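Long-range contacts in enhancer of mRNA-decapping protein 4 homolog (Drosophila melanogaster, PDB 2VXG), which seems to take part in mRNA decapping during mRNA degradation and is required for silencing a subset of endogenous miRNA targets: residues N27-V32 against Q62-D67; E81-I86 against K129-Y134; T39-A44 against K75-N80; A19-L24 against R51-V56; Q110-S115 against N123-M128. All blocks are in the same frame, centred on the assembly; numbering follows the deposited sequence.

Contact 1 of 5, residues N27-V32 against Q62-D67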
# COMPACT_ATOMS: atom_id res chain seq x y z
N ASN A 27 -2.85 3.01 12.99
CA ASN A 27 -2.06 1.82 13.31
C ASN A 27 -2.99 0.60 13.30
O ASN A 27 -3.09 -0.16 14.26
CB ASN A 27 -1.33 2.01 14.66
CG ASN A 27 -0.54 0.79 15.10
OD1 ASN A 27 0.14 0.15 14.29
ND2 ASN A 27 -0.59 0.50 16.39
N ASP A 28 -3.76 0.47 12.24
CA ASP A 28 -4.76 -0.60 12.19
C ASP A 28 -4.90 -1.06 10.75
O ASP A 28 -5.57 -0.43 9.94
CB ASP A 28 -6.07 -0.11 12.79
CG ASP A 28 -7.15 -1.18 12.84
OD1 ASP A 28 -7.12 -2.15 12.06
OD2 ASP A 28 -8.04 -1.02 13.69
N LEU A 29 -4.25 -2.17 10.43
CA LEU A 29 -4.27 -2.65 9.05
C LEU A 29 -5.67 -3.06 8.63
O LEU A 29 -6.00 -2.95 7.46
CB LEU A 29 -3.26 -3.78 8.84
CG LEU A 29 -3.02 -4.25 7.38
CD1 LEU A 29 -2.70 -3.11 6.34
CD2 LEU A 29 -1.97 -5.35 7.35
N GLY A 30 -6.51 -3.48 9.56
CA GLY A 30 -7.92 -3.78 9.27
C GLY A 30 -8.70 -2.54 8.80
O GLY A 30 -9.57 -2.63 7.91
N LEU A 31 -8.41 -1.39 9.39
CA LEU A 31 -9.06 -0.15 8.97
C LEU A 31 -8.57 0.32 7.58
O LEU A 31 -9.35 0.81 6.78
CB LEU A 31 -8.81 0.94 10.00
CG LEU A 31 -9.55 2.25 9.74
CD1 LEU A 31 -11.12 2.02 9.81
CD2 LEU A 31 -9.03 3.25 10.82
N VAL A 32 -7.28 0.13 7.33
CA VAL A 32 -6.70 0.34 6.03
C VAL A 32 -7.42 -0.53 4.99
O VAL A 32 -7.81 0.00 3.93
CB VAL A 32 -5.17 0.09 6.01
CG1 VAL A 32 -4.62 0.24 4.56
CG2 VAL A 32 -4.45 1.07 6.97
N GLN A 62 4.29 0.40 3.14
CA GLN A 62 4.81 0.00 4.39
C GLN A 62 3.85 -0.86 5.23
O GLN A 62 4.16 -1.94 5.64
CB GLN A 62 5.32 1.23 5.10
CG GLN A 62 6.10 0.98 6.30
CD GLN A 62 5.26 0.82 7.54
OE1 GLN A 62 4.45 1.67 7.85
NE2 GLN A 62 5.46 -0.24 8.25
N GLN A 63 2.65 -0.38 5.38
CA GLN A 63 1.66 -0.96 6.26
C GLN A 63 1.10 -2.30 5.75
O GLN A 63 0.94 -3.24 6.54
CB GLN A 63 0.53 0.03 6.54
CG GLN A 63 1.05 1.23 7.36
CD GLN A 63 0.01 1.90 8.17
OE1 GLN A 63 -1.06 1.37 8.42
NE2 GLN A 63 0.30 3.14 8.57
N ILE A 64 0.82 -2.37 4.46
CA ILE A 64 0.31 -3.58 3.84
C ILE A 64 1.39 -4.69 3.97
O ILE A 64 1.07 -5.84 4.32
CB ILE A 64 -0.07 -3.37 2.36
CG1 ILE A 64 -1.31 -2.46 2.22
CG2 ILE A 64 -0.34 -4.76 1.69
CD1 ILE A 64 -1.62 -2.04 0.78
N SER A 65 2.64 -4.33 3.69
CA SER A 65 3.74 -5.31 3.69
C SER A 65 4.31 -5.63 5.07
O SER A 65 5.02 -6.64 5.24
CB SER A 65 4.89 -4.91 2.78
OG SER A 65 5.66 -3.83 3.27
N ALA A 66 4.05 -4.75 6.04
CA ALA A 66 4.51 -4.98 7.43
C ALA A 66 3.91 -6.26 8.00
O ALA A 66 4.47 -6.87 8.93
CB ALA A 66 4.12 -3.79 8.34
N ASP A 67 2.74 -6.64 7.51
CA ASP A 67 2.07 -7.81 7.98
C ASP A 67 1.36 -8.50 6.86
O ASP A 67 0.20 -8.19 6.58
CB ASP A 67 1.09 -7.48 9.11
CG ASP A 67 0.34 -8.68 9.59
OD1 ASP A 67 0.84 -9.82 9.41
OD2 ASP A 67 -0.75 -8.49 10.17
O HOH W 1 -3.11 2.20 10.28
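Leu29 points toward helix 54-66 and lays both of its methyl groups on that helix's C-terminal turn. Its CG stands anti to the backbone N (chi1 -172°), so the two branches divide the work. Leu29 CD1 reaches the backbone of Gln63, 3.6 Å from Gln63 O, and comes within 4.4 Å of Ile64 CG1. Leu29 CD2 lies over the end of the helix, 3.7 Å from Asp67 O and close to Asp67 CB. Ile64 and Leu29 both also touch Lys75 of helix 73-85.

The fold here is an all-helical bundle, and the contact joins the start of helix 29-38 to the end of helix 54-66. Asp28 is the N-cap of the first of these helices. Asp28 OD1 accepts from Leu31 N at 3.1 Å, and the N-H arrives from above the carboxylate plane.

Gln63 runs out extended beyond CG and crosses Val32 obliquely, with Val32 CG2 3.7 Å from Gln63 OE1. The amide has two polar partners. Water 1 lies 2.9 Å from Gln63 OE1 and accepts from Asp28 N at 2.7 Å, so it bridges the two segments. Gln63 NE2 donates to Leu24 O near the end of helix 16-25.

Contact 2 of 5, residues E81-I86 against K129-Y134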
# COMPACT_ATOMS: atom_id res chain seq x y z
N GLU A 81 -0.20 -1.22 -7.48
CA GLU A 81 -0.54 0.14 -7.94
C GLU A 81 0.22 1.20 -7.20
O GLU A 81 0.70 2.13 -7.82
CB GLU A 81 -2.02 0.45 -7.82
CG GLU A 81 -2.91 -0.41 -8.66
CD GLU A 81 -2.94 -0.11 -10.13
OE1 GLU A 81 -2.31 0.85 -10.65
OE2 GLU A 81 -3.65 -0.90 -10.80
N ALA A 82 0.39 1.04 -5.89
CA ALA A 82 1.13 2.04 -5.14
C ALA A 82 2.57 2.11 -5.60
O ALA A 82 3.11 3.21 -5.78
CB ALA A 82 1.02 1.80 -3.62
N LEU A 83 3.21 0.97 -5.82
CA LEU A 83 4.58 0.99 -6.35
C LEU A 83 4.64 1.69 -7.71
O LEU A 83 5.53 2.51 -7.97
CB LEU A 83 5.14 -0.45 -6.49
CG LEU A 83 6.53 -0.72 -7.09
CD1 LEU A 83 7.61 -0.31 -6.10
CD2 LEU A 83 6.72 -2.21 -7.42
N LEU A 84 3.72 1.34 -8.60
CA LEU A 84 3.68 1.96 -9.95
C LEU A 84 3.44 3.45 -9.90
O LEU A 84 3.80 4.14 -10.83
CB LEU A 84 2.63 1.30 -10.83
CG LEU A 84 2.84 -0.18 -11.21
CD1 LEU A 84 1.67 -0.67 -11.99
CD2 LEU A 84 4.15 -0.38 -12.03
N ALA A 85 2.82 3.94 -8.82
CA ALA A 85 2.55 5.38 -8.63
C ALA A 85 3.68 6.17 -7.97
O ALA A 85 3.63 7.42 -7.91
CB ALA A 85 1.27 5.58 -7.83
N ILE A 86 4.69 5.47 -7.44
CA ILE A 86 5.87 6.15 -6.90
C ILE A 86 6.52 7.07 -7.95
O ILE A 86 6.87 6.63 -9.06
CB ILE A 86 6.95 5.16 -6.43
CG1 ILE A 86 6.51 4.34 -5.23
CG2 ILE A 86 8.25 5.89 -6.03
CD1 ILE A 86 7.64 3.37 -4.75
N LYS A 129 11.05 -8.38 -8.28
CA LYS A 129 11.80 -7.95 -9.51
C LYS A 129 11.57 -6.48 -9.89
O LYS A 129 12.52 -5.76 -10.26
CB LYS A 129 11.44 -8.80 -10.72
CG LYS A 129 11.90 -10.19 -10.67
CD LYS A 129 13.42 -10.35 -10.81
CE LYS A 129 13.83 -11.76 -10.36
NZ LYS A 129 15.22 -12.10 -10.74
N ALA A 130 10.33 -6.04 -9.84
CA ALA A 130 9.99 -4.67 -10.15
C ALA A 130 10.67 -3.70 -9.19
O ALA A 130 11.11 -2.63 -9.61
CB ALA A 130 8.49 -4.46 -10.06
N ILE A 131 10.73 -4.09 -7.91
CA ILE A 131 11.33 -3.29 -6.86
C ILE A 131 12.80 -3.02 -7.18
O ILE A 131 13.29 -1.88 -6.98
CB ILE A 131 11.19 -3.99 -5.46
CG1 ILE A 131 9.75 -3.84 -4.94
CG2 ILE A 131 12.17 -3.38 -4.43
CD1 ILE A 131 9.53 -4.57 -3.64
N ILE A 132 13.49 -4.05 -7.69
CA ILE A 132 14.90 -3.93 -8.07
C ILE A 132 15.09 -2.76 -9.05
O ILE A 132 16.04 -2.00 -8.93
CB ILE A 132 15.48 -5.26 -8.62
CG1 ILE A 132 15.48 -6.33 -7.52
CG2 ILE A 132 16.90 -5.04 -9.17
CD1 ILE A 132 16.09 -7.68 -7.91
N THR A 133 14.14 -2.59 -9.98
CA THR A 133 14.19 -1.51 -10.98
C THR A 133 14.02 -0.14 -10.34
O THR A 133 14.69 0.81 -10.71
CB THR A 133 13.14 -1.71 -12.09
OG1 THR A 133 13.41 -2.95 -12.76
CG2 THR A 133 13.18 -0.60 -13.12
N TYR A 134 13.10 -0.04 -9.39
CA TYR A 134 12.92 1.21 -8.65
C TYR A 134 14.13 1.56 -7.80
O TYR A 134 14.48 2.73 -7.67
CB TYR A 134 11.68 1.12 -7.77
CG TYR A 134 10.41 1.29 -8.55
CD1 TYR A 134 9.88 2.56 -8.77
CD2 TYR A 134 9.72 0.20 -9.03
CE1 TYR A 134 8.71 2.71 -9.47
CE2 TYR A 134 8.54 0.34 -9.73
CZ TYR A 134 8.04 1.59 -9.93
OH TYR A 134 6.86 1.74 -10.63
O HOH W 2 6.67 4.79 -10.89
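The Tyr134 ring carries Leu83 on one face and a water at its edge. Leu83 CD1 makes a CH-pi contact, 4.0 Å from the ring centroid and offset toward the rim on the CD2 side. Leu83 CG sits 3.5 Å from Tyr134 CE2. The leucine crosses the ring obliquely. In the ring plane, water 2 accepts from Tyr134 OH at 3.1 Å. Water 2 also donates to Leu84 O and to Ile86 O, the latter at 2.6 Å. It thus ties the phenol to carbonyls at the C-terminal end of helix 73-85 and just beyond it. Ile86 CB approaches Tyr134 CE1 obliquely.

Leu83 CG stands anti to the backbone N (chi1 177°). This sends Leu83 CD2 to Ala130 CB at 3.9 Å, and on to Ile131 CG1.

The segments of helices 73-85 and 121-134 run nearly parallel, at 18° with axes 11.2 Å apart. Helix 91-114 flanks both: its Leu101 touches Leu83 and Tyr134, and its Leu104 touches Ile131. Helix 54-66 packs against Ala82, Ala85 and Ile86.

Contact 3 of 5, residues T39-A44 against K75-N80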
# COMPACT_ATOMS: atom_id res chain seq x y z
N THR A 39 -12.68 2.49 -1.44
CA THR A 39 -12.18 3.61 -2.25
C THR A 39 -12.17 3.18 -3.70
O THR A 39 -12.05 2.01 -4.01
CB THR A 39 -10.79 4.25 -1.78
OG1 THR A 39 -9.77 4.14 -2.78
CG2 THR A 39 -10.32 3.72 -0.47
N ASP A 40 -12.38 4.15 -4.58
CA ASP A 40 -12.38 3.90 -6.01
C ASP A 40 -10.92 3.90 -6.43
O ASP A 40 -10.27 4.94 -6.41
CB ASP A 40 -13.17 4.99 -6.72
CG ASP A 40 -13.39 4.69 -8.19
OD1 ASP A 40 -12.63 3.91 -8.81
OD2 ASP A 40 -14.35 5.27 -8.74
N SER A 41 -10.42 2.73 -6.81
CA SER A 41 -9.04 2.58 -7.27
C SER A 41 -8.68 3.48 -8.46
O SER A 41 -7.51 3.83 -8.65
CB SER A 41 -8.77 1.13 -7.63
OG SER A 41 -9.31 0.28 -6.62
N ASN A 42 -9.67 3.84 -9.27
CA ASN A 42 -9.42 4.72 -10.40
C ASN A 42 -9.39 6.19 -9.99
O ASN A 42 -8.83 7.01 -10.71
CB ASN A 42 -10.39 4.43 -11.55
CG ASN A 42 -10.37 2.96 -11.97
OD1 ASN A 42 -9.64 2.56 -12.88
ND2 ASN A 42 -11.12 2.13 -11.24
N GLN A 43 -9.95 6.52 -8.83
CA GLN A 43 -9.64 7.80 -8.16
C GLN A 43 -8.25 7.70 -7.50
O GLN A 43 -7.37 8.56 -7.71
CB GLN A 43 -10.72 8.19 -7.12
CG GLN A 43 -12.11 8.48 -7.74
CD GLN A 43 -13.10 9.17 -6.77
OE1 GLN A 43 -12.75 10.06 -5.99
NE2 GLN A 43 -14.37 8.75 -6.85
N ALA A 44 -8.05 6.65 -6.71
CA ALA A 44 -6.82 6.51 -5.95
C ALA A 44 -5.62 6.60 -6.88
O ALA A 44 -4.69 7.36 -6.62
CB ALA A 44 -6.81 5.19 -5.16
N LYS A 75 -4.93 -6.36 -1.25
CA LYS A 75 -3.73 -5.71 -0.77
C LYS A 75 -2.57 -5.83 -1.78
O LYS A 75 -1.78 -4.88 -1.91
CB LYS A 75 -3.34 -6.22 0.64
CG LYS A 75 -4.29 -5.68 1.75
CD LYS A 75 -3.90 -6.07 3.20
CE LYS A 75 -3.96 -7.61 3.39
NZ LYS A 75 -3.68 -8.07 4.79
N GLN A 76 -2.48 -6.95 -2.49
CA GLN A 76 -1.43 -7.13 -3.50
C GLN A 76 -1.60 -6.13 -4.60
O GLN A 76 -0.67 -5.50 -5.03
CB GLN A 76 -1.43 -8.51 -4.13
CG GLN A 76 -0.26 -8.76 -5.16
CD GLN A 76 1.13 -8.38 -4.61
OE1 GLN A 76 1.40 -8.54 -3.43
NE2 GLN A 76 2.02 -7.87 -5.49
N ARG A 77 -2.84 -6.02 -5.07
CA ARG A 77 -3.15 -5.12 -6.15
C ARG A 77 -2.86 -3.68 -5.76
O ARG A 77 -2.29 -2.92 -6.56
CB ARG A 77 -4.61 -5.34 -6.60
CG ARG A 77 -4.96 -4.69 -7.89
CD ARG A 77 -5.61 -3.33 -7.71
NE ARG A 77 -6.91 -3.45 -7.03
CZ ARG A 77 -7.97 -2.70 -7.29
NH1 ARG A 77 -7.94 -1.77 -8.25
NH2 ARG A 77 -9.09 -2.91 -6.58
N TYR A 78 -3.20 -3.28 -4.52
CA TYR A 78 -2.73 -1.98 -4.00
C TYR A 78 -1.23 -1.85 -3.86
O TYR A 78 -0.71 -0.77 -4.09
CB TYR A 78 -3.41 -1.57 -2.68
CG TYR A 78 -4.71 -0.83 -2.99
CD1 TYR A 78 -4.80 0.56 -2.88
CD2 TYR A 78 -5.82 -1.53 -3.44
CE1 TYR A 78 -6.01 1.23 -3.19
CE2 TYR A 78 -7.00 -0.89 -3.76
CZ TYR A 78 -7.09 0.49 -3.64
OH TYR A 78 -8.29 1.13 -3.96
N LEU A 79 -0.54 -2.92 -3.46
CA LEU A 79 0.92 -2.87 -3.42
C LEU A 79 1.45 -2.63 -4.82
O LEU A 79 2.34 -1.81 -5.00
CB LEU A 79 1.53 -4.18 -2.93
CG LEU A 79 1.49 -4.47 -1.46
CD1 LEU A 79 2.29 -5.77 -1.25
CD2 LEU A 79 2.00 -3.27 -0.66
N ASN A 80 0.91 -3.38 -5.77
CA ASN A 80 1.21 -3.18 -7.20
C ASN A 80 1.01 -1.74 -7.66
O ASN A 80 1.93 -1.13 -8.19
CB ASN A 80 0.35 -4.09 -8.08
CG ASN A 80 0.77 -5.58 -8.01
OD1 ASN A 80 1.84 -5.92 -7.52
ND2 ASN A 80 -0.10 -6.47 -8.52
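Polar contacts dominate, and they meet at one atom, Ser41 OG. Ser41 OG stands anti to its own carbonyl carbon (chi1 -45°) and donates to Tyr78 OH at 3.0 Å. Arg77 approaches the same oxygen from the position just before Tyr78 on helix 73-85. Its chain starts anti to the backbone N, then bends at chi2 and chi3, which sets Arg77 NH1 3.0 Å from Ser41 OG. The bend also turns one face of the Arg77 guanidinium to Tyr78 CE2, which lies 3.9 Å above its plane and toward its rim. Thr39 OG1 lies farther off, 3.6 Å from Tyr78 OH.

Apolar packing is slight: Ala44 CB comes within 4.5 Å of Tyr78 CE1. Tyr78 also meets the Phe45 ring, planes about 60° apart, and touches Leu60 and Ile64 of helix 54-66.

One capping bond sits at the start of the short helix 41-44. Asp40 is its N-cap, and Asp40 OD1 accepts from Asn42 N at 3.0 Å.

The contact joins helix 41-44 to helix 73-85 of the all-helical C-terminal domain, through a buried phenol whose oxygen accepts a hydrogen bond from the Ser41 hydroxyl. The nearby guanidinium would probably make the surroundings of Ser41 OG more positive.

Contact 4 of 5, residues A19-L24 against R51-V56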
# COMPACT_ATOMS: atom_id res chain seq x y z
N ALA A 19 -8.87 10.78 4.01
CA ALA A 19 -9.40 9.47 4.40
C ALA A 19 -8.24 8.53 4.69
O ALA A 19 -8.23 7.84 5.72
CB ALA A 19 -10.29 8.91 3.34
N PHE A 20 -7.22 8.56 3.84
CA PHE A 20 -6.08 7.67 4.02
C PHE A 20 -5.20 8.09 5.17
O PHE A 20 -4.65 7.22 5.83
CB PHE A 20 -5.27 7.50 2.72
CG PHE A 20 -5.81 6.42 1.81
CD1 PHE A 20 -6.97 6.64 1.10
CD2 PHE A 20 -5.18 5.17 1.71
CE1 PHE A 20 -7.50 5.68 0.25
CE2 PHE A 20 -5.70 4.17 0.84
CZ PHE A 20 -6.88 4.44 0.13
N HIS A 21 -5.07 9.39 5.43
CA HIS A 21 -4.35 9.86 6.63
C HIS A 21 -4.96 9.23 7.85
O HIS A 21 -4.23 8.70 8.67
CB HIS A 21 -4.39 11.41 6.81
CG HIS A 21 -3.66 12.19 5.77
ND1 HIS A 21 -3.94 13.52 5.50
CD2 HIS A 21 -2.73 11.82 4.85
CE1 HIS A 21 -3.18 13.95 4.50
NE2 HIS A 21 -2.41 12.94 4.11
N GLN A 22 -6.29 9.25 7.93
CA GLN A 22 -7.00 8.73 9.08
C GLN A 22 -6.77 7.25 9.16
O GLN A 22 -6.39 6.74 10.22
CB GLN A 22 -8.51 9.01 9.00
CG GLN A 22 -9.34 8.44 10.15
CD GLN A 22 -9.01 8.99 11.54
OE1 GLN A 22 -8.27 8.36 12.30
NE2 GLN A 22 -9.56 10.16 11.88
N ALA A 23 -6.96 6.55 8.04
CA ALA A 23 -6.79 5.11 8.06
C ALA A 23 -5.34 4.72 8.49
O ALA A 23 -5.14 3.82 9.34
CB ALA A 23 -7.14 4.53 6.73
N LEU A 24 -4.35 5.41 7.93
CA LEU A 24 -2.92 5.09 8.12
C LEU A 24 -2.31 5.52 9.46
O LEU A 24 -1.32 4.91 9.95
CB LEU A 24 -2.08 5.65 6.97
CG LEU A 24 -2.29 5.02 5.59
CD1 LEU A 24 -1.68 5.85 4.46
CD2 LEU A 24 -1.78 3.57 5.58
N ARG A 51 -5.47 12.06 -6.97
CA ARG A 51 -4.68 10.85 -6.68
C ARG A 51 -4.11 10.91 -5.26
O ARG A 51 -4.09 11.96 -4.63
CB ARG A 51 -3.56 10.70 -7.68
N LEU A 52 -3.62 9.77 -4.79
CA LEU A 52 -2.96 9.66 -3.48
C LEU A 52 -1.58 10.33 -3.45
O LEU A 52 -0.76 10.16 -4.34
CB LEU A 52 -2.83 8.19 -3.09
CG LEU A 52 -4.18 7.48 -2.93
CD1 LEU A 52 -3.92 6.02 -2.54
CD2 LEU A 52 -5.05 8.17 -1.88
N GLU A 53 -1.38 11.15 -2.42
CA GLU A 53 -0.10 11.76 -2.11
C GLU A 53 0.99 10.73 -2.12
O GLU A 53 0.74 9.59 -1.73
CB GLU A 53 -0.18 12.29 -0.68
CG GLU A 53 -0.85 13.58 -0.58
CD GLU A 53 -1.16 13.94 0.82
OE1 GLU A 53 -0.81 13.17 1.75
OE2 GLU A 53 -1.78 14.98 0.99
N GLN A 54 2.20 11.11 -2.50
CA GLN A 54 3.35 10.21 -2.39
C GLN A 54 3.58 9.68 -0.97
O GLN A 54 3.91 8.50 -0.80
CB GLN A 54 4.63 10.88 -2.86
CG GLN A 54 4.66 11.20 -4.36
CD GLN A 54 4.91 10.00 -5.17
OE1 GLN A 54 6.00 9.40 -5.10
NE2 GLN A 54 3.92 9.62 -6.00
N LYS A 55 3.42 10.55 0.04
CA LYS A 55 3.60 10.13 1.42
C LYS A 55 2.59 9.04 1.83
O LYS A 55 2.92 8.17 2.60
CB LYS A 55 3.68 11.31 2.40
CG LYS A 55 2.39 12.07 2.75
CD LYS A 55 2.63 13.17 3.82
CE LYS A 55 1.52 14.25 3.74
NZ LYS A 55 2.08 15.58 3.97
N VAL A 56 1.39 9.11 1.27
CA VAL A 56 0.33 8.14 1.52
C VAL A 56 0.68 6.84 0.81
O VAL A 56 0.54 5.77 1.36
CB VAL A 56 -1.05 8.65 1.05
CG1 VAL A 56 -2.04 7.51 0.89
CG2 VAL A 56 -1.60 9.79 2.00
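His21 CG and Glu53 CG both stand anti to their carbonyl carbons (chi1 -67° and -81°), and this brings imidazole and carboxylate together. The pair joins helix 16-25 to the start of helix 54-66 within the all-helical C-terminal domain, where Glu53 takes the N-cap position. His21 NE2 donates to Glu53 OE1 at 2.9 Å. The bond is nearly straight, at 165°, and the acceptor lies close to the imidazole plane. The donor comes from somewhat above the carboxylate plane. The carboxylate would favour a protonated imidazole, while Lys55 NZ, 5.2 Å from His21 NE2, would work against it.

Apolar groups pack beside this bond. Val56 forks between three neighbours because CG1 is anti to its backbone N and CG2 beside it. Val56 CG1 meets Phe20 CB at 3.7 Å and also reaches Leu24 CD1. Val56 CG2 lies 3.7 Å from His21 CD2. Phe20 also touches Thr35 and Leu36 of helix 29-38. Asn17 of helix 16-25 adds polar links, since its side chain bonds to Glu53 N and Arg51 O. Over one face of the Phe20 ring, offset toward the rim, Leu52 CD2 makes a CH-pi contact 4.2 Å from the centroid.

Contact 5 of 5, residues Q110-S115 against N123-M128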
# COMPACT_ATOMS: atom_id res chain seq x y z
N GLN A 110 10.30 -12.60 3.13
CA GLN A 110 9.80 -13.41 4.27
C GLN A 110 8.45 -14.03 3.95
O GLN A 110 8.21 -15.19 4.27
CB GLN A 110 9.77 -12.58 5.55
CG GLN A 110 11.19 -12.14 5.94
CD GLN A 110 12.10 -13.33 6.23
OE1 GLN A 110 11.80 -14.14 7.11
NE2 GLN A 110 13.20 -13.44 5.50
N PHE A 111 7.60 -13.28 3.27
CA PHE A 111 6.32 -13.80 2.81
C PHE A 111 6.45 -14.99 1.86
O PHE A 111 5.77 -16.01 2.00
CB PHE A 111 5.53 -12.72 2.10
CG PHE A 111 4.31 -13.23 1.41
CD1 PHE A 111 3.17 -13.50 2.14
CD2 PHE A 111 4.28 -13.39 0.02
CE1 PHE A 111 2.01 -13.93 1.51
CE2 PHE A 111 3.12 -13.85 -0.62
CZ PHE A 111 1.98 -14.12 0.16
N ILE A 112 7.32 -14.88 0.86
CA ILE A 112 7.46 -16.01 -0.07
C ILE A 112 8.05 -17.26 0.60
O ILE A 112 7.80 -18.35 0.15
CB ILE A 112 8.22 -15.68 -1.37
CG1 ILE A 112 9.63 -15.21 -1.11
CG2 ILE A 112 7.42 -14.61 -2.24
CD1 ILE A 112 10.48 -15.20 -2.38
N LYS A 113 8.88 -17.09 1.62
CA LYS A 113 9.36 -18.23 2.39
C LYS A 113 8.28 -18.79 3.32
O LYS A 113 8.14 -20.00 3.40
CB LYS A 113 10.62 -17.84 3.16
CG LYS A 113 11.81 -17.47 2.24
CD LYS A 113 12.95 -16.92 3.06
CE LYS A 113 14.13 -16.48 2.17
NZ LYS A 113 14.93 -17.64 1.66
N ASN A 114 7.50 -17.93 3.96
CA ASN A 114 6.45 -18.33 4.90
C ASN A 114 5.22 -18.96 4.23
O ASN A 114 4.53 -19.76 4.86
CB ASN A 114 5.93 -17.15 5.74
CG ASN A 114 6.93 -16.61 6.76
OD1 ASN A 114 7.88 -17.26 7.12
ND2 ASN A 114 6.71 -15.37 7.20
N SER A 115 4.93 -18.54 3.00
CA SER A 115 3.65 -18.83 2.37
C SER A 115 3.79 -19.29 0.94
O SER A 115 3.19 -18.66 0.02
CB SER A 115 2.78 -17.57 2.40
OG SER A 115 2.61 -17.12 3.73
N ASN A 123 2.98 -13.38 -7.82
CA ASN A 123 2.73 -11.95 -7.89
C ASN A 123 3.73 -11.17 -7.01
O ASN A 123 4.28 -10.17 -7.43
CB ASN A 123 1.28 -11.64 -7.48
CG ASN A 123 0.27 -12.35 -8.37
OD1 ASN A 123 -0.16 -11.81 -9.38
ND2 ASN A 123 -0.04 -13.61 -8.03
N VAL A 124 3.97 -11.69 -5.81
CA VAL A 124 4.96 -11.06 -4.92
C VAL A 124 6.38 -11.26 -5.49
O VAL A 124 7.21 -10.33 -5.44
CB VAL A 124 4.83 -11.58 -3.49
CG1 VAL A 124 6.01 -11.16 -2.61
CG2 VAL A 124 3.50 -11.12 -2.87
N ARG A 125 6.66 -12.44 -6.06
CA ARG A 125 7.96 -12.63 -6.68
C ARG A 125 8.18 -11.65 -7.84
O ARG A 125 9.26 -11.09 -7.98
CB ARG A 125 8.16 -14.08 -7.14
CG ARG A 125 8.26 -15.10 -5.98
CD ARG A 125 8.34 -16.52 -6.60
NE ARG A 125 9.66 -16.74 -7.18
CZ ARG A 125 9.92 -17.45 -8.28
NH1 ARG A 125 8.95 -18.04 -8.97
NH2 ARG A 125 11.17 -17.54 -8.71
N LEU A 126 7.13 -11.38 -8.61
CA LEU A 126 7.23 -10.43 -9.68
C LEU A 126 7.42 -9.02 -9.11
O LEU A 126 8.17 -8.21 -9.66
CB LEU A 126 5.94 -10.43 -10.53
CG LEU A 126 5.94 -9.42 -11.68
CD1 LEU A 126 7.01 -9.80 -12.67
CD2 LEU A 126 4.56 -9.39 -12.32
N LEU A 127 6.69 -8.71 -8.04
CA LEU A 127 6.85 -7.44 -7.39
C LEU A 127 8.30 -7.19 -6.94
O LEU A 127 8.78 -6.06 -7.08
CB LEU A 127 5.81 -7.23 -6.28
CG LEU A 127 5.79 -5.88 -5.53
CD1 LEU A 127 5.03 -4.75 -6.23
CD2 LEU A 127 5.22 -6.06 -4.10
N MET A 128 8.97 -8.22 -6.40
CA MET A 128 10.35 -8.15 -5.94
C MET A 128 11.32 -7.84 -7.10
O MET A 128 12.23 -7.02 -6.95
CB MET A 128 10.71 -9.47 -5.24
CG MET A 128 9.99 -9.68 -3.92
SD MET A 128 10.15 -11.34 -3.26
CE MET A 128 8.57 -12.10 -3.60
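This is apolar packing in a helical hairpin, between the end of helix 91-114 and the early part of helix 121-134. The two helices follow each other in the chain. Their segments run antiparallel at 153°, with axes 10.2 Å apart, and the backbones come nearest at Ile112 and Val124.

Two residues of the first helix share Val124. Phe111 CG stands anti to the backbone N (chi1 171°), which swings one side of the ring over to the valine. There Phe111 CE2 lies 3.6 Å from Val124 CG2, and the two side chains cross obliquely. Val124 CG1, anti to its own backbone N, turns instead to Ile112, 3.7 Å from Ile112 CG2.

Ile112 is the residue most covered by this contact. Its CG1 sits in the crowded position between the backbone N and the carbonyl carbon (chi1 60°). Ile112 CG2 is thereby directed to the second helix, where it also meets the aliphatic part of Arg125, 3.9 Å from Arg125 CG. Ile112 and Met128 reach toward each other tip to tip, with Ile112 CD1 4.0 Å from Met128 SD.

Phe111 is held further by an edge-to-face meeting with the ring of His71 and by Met68, both in the loop before helix 73-85. Val124 also packs on Gln76 of helix 73-85. Met128 is backed by Tyr105 and Cys108 of helix 91-114.

Along the chain, contacts 4, 1 and 3 interlock, for their segments alternate. Contact 2 follows them in series, and contact 5 falls within the chain span that contact 2 closes. Contacts 1 and 4 share helix 54-66, with centres about 12 Å apart. Contacts 2 and 3 share helix 73-85, and contacts 2 and 5 share helix 121-134, each pair with centres about 14 Å apart. Contacts 4 and 5 lie on opposite sides of the chain's centre, about 25 Å between centres. The N-terminal helices are thus linked through helices 54-66 and 73-85 to the C-terminal hairpin, giving one compact helical domain at the C-terminal end of Ge-1.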